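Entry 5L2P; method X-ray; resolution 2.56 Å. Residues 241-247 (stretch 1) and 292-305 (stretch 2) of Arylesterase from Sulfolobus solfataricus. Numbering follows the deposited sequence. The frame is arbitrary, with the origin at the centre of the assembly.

Stretch 1 (241-247) PQAIVVT
Stretch 2, residues 292-305: QVTVMIGALLKDIF

How do the two backbones lie against each other? Stretch 1 runs as an extended strand through Thr 247, with phi/psi near -120/130 at Val 246, and continues later in the chain. Stretch 2 is helical throughout, Gln 292 to Phe 305, in a helix that begins earlier in the chain, near -60/-45, held by i to i+4 bonds such as Ile 297 N to Val 293 O at 3.0 Å and Phe 305 N to Leu 301 O at 2.8 Å. The axes are nearly antiparallel, at 175°, and approach to 10.7 Å, so ascending strand numbers meet descending helix numbers: CA to CA, Gln 242 lies 9.6 Å from Ile 304, Ile 244 7.8 Å from Ile 297, and Val 246 8.6 Å from Val 293.

Which apolar side chains fill the gap? Strand alternation sends Ile 244 and Val 246 toward the helix while Ala 243 points away. Ile 244 (m, t) gives up the most surface, 88 Å²; its CD1 reaches CB of Leu 300 (m, t) at 3.8 Å, and its CG2 lies 4.5 Å from CG1 of Ile 297. Val 246 (t) sets CG1 4.2 Å from CG1 of Val 293 (t) and CG2 4.2 Å from CD1 of Ile 297. The CA-to-CB bond of Ile 297 points sideways, but its m, t rotamer brings the end nearer the strand.

What happens where a polar residue joins? Gln 242 (t, t, chi3 11°) points toward the helix and places OE1 3.9 Å from CD1 of Ile 304 (m, t). A methyl cannot donate a conventional hydrogen bond, so this is van der Waals packing.

Does any polar bond tie the stretches together? No hydrogen bond crosses between them; dispersion and the burial of 309 Å², summed over both sides, characterize the contact.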

# COMPACT_ATOMS: atom_id res chain seq x y z
N PRO A 241 1.30 -28.69 4.44
CA PRO A 241 0.63 -29.04 3.20
C PRO A 241 0.58 -27.88 2.21
O PRO A 241 0.55 -26.72 2.59
CB PRO A 241 -0.78 -29.49 3.66
CG PRO A 241 -0.91 -29.12 5.07
CD PRO A 241 0.44 -28.86 5.62
N GLN A 242 0.56 -28.23 0.94
CA GLN A 242 0.28 -27.28 -0.12
C GLN A 242 -0.93 -26.39 0.25
O GLN A 242 -2.02 -26.90 0.65
CB GLN A 242 0.00 -28.11 -1.38
CG GLN A 242 -0.36 -27.34 -2.62
CD GLN A 242 -0.61 -28.26 -3.81
OE1 GLN A 242 -0.70 -29.49 -3.65
NE2 GLN A 242 -0.71 -27.67 -5.01
N ALA A 243 -0.76 -25.07 0.11
CA ALA A 243 -1.74 -24.11 0.61
C ALA A 243 -2.45 -23.26 -0.44
O ALA A 243 -1.84 -22.84 -1.40
CB ALA A 243 -1.09 -23.19 1.62
N ILE A 244 -3.72 -23.00 -0.22
CA ILE A 244 -4.44 -21.98 -0.95
C ILE A 244 -4.93 -20.97 0.08
O ILE A 244 -5.91 -21.21 0.77
CB ILE A 244 -5.63 -22.58 -1.71
CG1 ILE A 244 -5.12 -23.60 -2.72
CG2 ILE A 244 -6.43 -21.50 -2.43
CD1 ILE A 244 -6.18 -24.49 -3.35
N VAL A 245 -4.25 -19.82 0.19
CA VAL A 245 -4.64 -18.73 1.10
C VAL A 245 -5.38 -17.62 0.37
O VAL A 245 -4.92 -17.09 -0.61
CB VAL A 245 -3.44 -18.14 1.84
CG1 VAL A 245 -3.87 -17.15 2.90
CG2 VAL A 245 -2.61 -19.23 2.49
N VAL A 246 -6.57 -17.29 0.89
CA VAL A 246 -7.43 -16.31 0.25
C VAL A 246 -7.65 -15.17 1.22
O VAL A 246 -7.91 -15.41 2.39
CB VAL A 246 -8.76 -16.93 -0.17
CG1 VAL A 246 -9.64 -15.92 -0.93
CG2 VAL A 246 -8.51 -18.13 -1.04
N THR A 247 -7.48 -13.93 0.75
CA THR A 247 -7.70 -12.77 1.55
C THR A 247 -8.72 -11.83 0.87
O THR A 247 -9.03 -11.98 -0.32
CB THR A 247 -6.39 -12.02 1.83
OG1 THR A 247 -5.74 -11.64 0.60
CG2 THR A 247 -5.46 -12.85 2.68
N GLN A 292 -18.43 -17.73 -5.88
CA GLN A 292 -17.33 -17.78 -6.85
C GLN A 292 -16.02 -18.21 -6.23
O GLN A 292 -15.32 -19.06 -6.80
CB GLN A 292 -17.15 -16.42 -7.53
CG GLN A 292 -18.25 -16.13 -8.55
CD GLN A 292 -18.09 -14.80 -9.20
OE1 GLN A 292 -17.94 -13.77 -8.53
NE2 GLN A 292 -18.11 -14.81 -10.53
N VAL A 293 -15.72 -17.68 -5.05
CA VAL A 293 -14.51 -18.10 -4.33
C VAL A 293 -14.53 -19.57 -4.00
O VAL A 293 -13.51 -20.27 -4.17
CB VAL A 293 -14.26 -17.22 -3.08
CG1 VAL A 293 -13.15 -17.76 -2.19
CG2 VAL A 293 -13.93 -15.79 -3.48
N THR A 294 -15.69 -20.05 -3.49
CA THR A 294 -15.86 -21.49 -3.11
C THR A 294 -15.70 -22.40 -4.34
O THR A 294 -15.10 -23.46 -4.26
CB THR A 294 -17.22 -21.76 -2.43
OG1 THR A 294 -17.44 -20.78 -1.43
CG2 THR A 294 -17.22 -23.09 -1.76
N VAL A 295 -16.28 -21.97 -5.46
CA VAL A 295 -16.18 -22.73 -6.71
C VAL A 295 -14.73 -22.78 -7.25
O VAL A 295 -14.29 -23.83 -7.70
CB VAL A 295 -17.13 -22.14 -7.78
CG1 VAL A 295 -16.81 -22.63 -9.18
CG2 VAL A 295 -18.55 -22.51 -7.45
N MET A 296 -14.04 -21.64 -7.19
CA MET A 296 -12.60 -21.60 -7.57
C MET A 296 -11.75 -22.57 -6.74
O MET A 296 -10.93 -23.34 -7.26
CB MET A 296 -12.02 -20.18 -7.41
CG MET A 296 -12.56 -19.22 -8.44
SD MET A 296 -11.76 -17.62 -8.49
CE MET A 296 -12.21 -16.98 -6.91
N ILE A 297 -11.96 -22.51 -5.42
CA ILE A 297 -11.24 -23.36 -4.51
C ILE A 297 -11.53 -24.81 -4.82
O ILE A 297 -10.62 -25.63 -4.80
CB ILE A 297 -11.58 -23.02 -3.06
CG1 ILE A 297 -10.92 -21.70 -2.65
CG2 ILE A 297 -11.17 -24.14 -2.11
CD1 ILE A 297 -11.46 -21.10 -1.34
N GLY A 298 -12.80 -25.15 -5.06
CA GLY A 298 -13.21 -26.52 -5.39
C GLY A 298 -12.54 -27.05 -6.64
O GLY A 298 -12.10 -28.20 -6.68
N ALA A 299 -12.45 -26.22 -7.67
CA ALA A 299 -11.77 -26.58 -8.90
C ALA A 299 -10.28 -26.93 -8.67
O ALA A 299 -9.77 -27.87 -9.27
CB ALA A 299 -11.88 -25.45 -9.92
N LEU A 300 -9.62 -26.18 -7.81
CA LEU A 300 -8.23 -26.44 -7.47
C LEU A 300 -8.04 -27.67 -6.63
O LEU A 300 -7.13 -28.44 -6.88
CB LEU A 300 -7.62 -25.24 -6.74
CG LEU A 300 -7.48 -23.97 -7.60
CD1 LEU A 300 -7.01 -22.82 -6.72
CD2 LEU A 300 -6.53 -24.21 -8.77
N LEU A 301 -8.91 -27.87 -5.64
CA LEU A 301 -8.89 -29.12 -4.84
C LEU A 301 -9.18 -30.35 -5.68
O LEU A 301 -8.51 -31.38 -5.55
CB LEU A 301 -9.88 -29.05 -3.71
CG LEU A 301 -9.51 -28.07 -2.58
CD1 LEU A 301 -10.66 -27.98 -1.61
CD2 LEU A 301 -8.23 -28.51 -1.84
N LYS A 302 -10.18 -30.24 -6.53
CA LYS A 302 -10.53 -31.32 -7.47
C LYS A 302 -9.31 -31.69 -8.31
O LYS A 302 -9.03 -32.84 -8.55
CB LYS A 302 -11.67 -30.86 -8.35
CG LYS A 302 -12.08 -31.83 -9.43
CD LYS A 302 -13.12 -31.18 -10.30
CE LYS A 302 -13.42 -31.98 -11.54
NZ LYS A 302 -14.46 -31.30 -12.35
N ASP A 303 -8.58 -30.68 -8.74
CA ASP A 303 -7.36 -30.88 -9.51
C ASP A 303 -6.24 -31.52 -8.71
O ASP A 303 -5.49 -32.32 -9.24
CB ASP A 303 -6.89 -29.53 -10.05
CG ASP A 303 -6.05 -29.67 -11.20
OD1 ASP A 303 -4.90 -30.03 -10.98
OD2 ASP A 303 -6.57 -29.44 -12.31
N ILE A 304 -6.12 -31.18 -7.44
CA ILE A 304 -5.17 -31.88 -6.57
C ILE A 304 -5.61 -33.33 -6.30
O ILE A 304 -4.78 -34.19 -6.17
CB ILE A 304 -5.03 -31.13 -5.24
CG1 ILE A 304 -4.30 -29.81 -5.45
CG2 ILE A 304 -4.28 -31.96 -4.20
CD1 ILE A 304 -4.48 -28.81 -4.32
N PHE A 305 -6.91 -33.59 -6.18
CA PHE A 305 -7.43 -34.94 -5.94
C PHE A 305 -7.33 -35.86 -7.14
O PHE A 305 -7.18 -37.07 -6.94
CB PHE A 305 -8.88 -34.91 -5.43
CG PHE A 305 -9.04 -34.29 -4.07
CD1 PHE A 305 -8.10 -34.50 -3.06
CD2 PHE A 305 -10.14 -33.52 -3.78
CE1 PHE A 305 -8.25 -33.93 -1.81
CE2 PHE A 305 -10.30 -32.93 -2.54
CZ PHE A 305 -9.36 -33.14 -1.54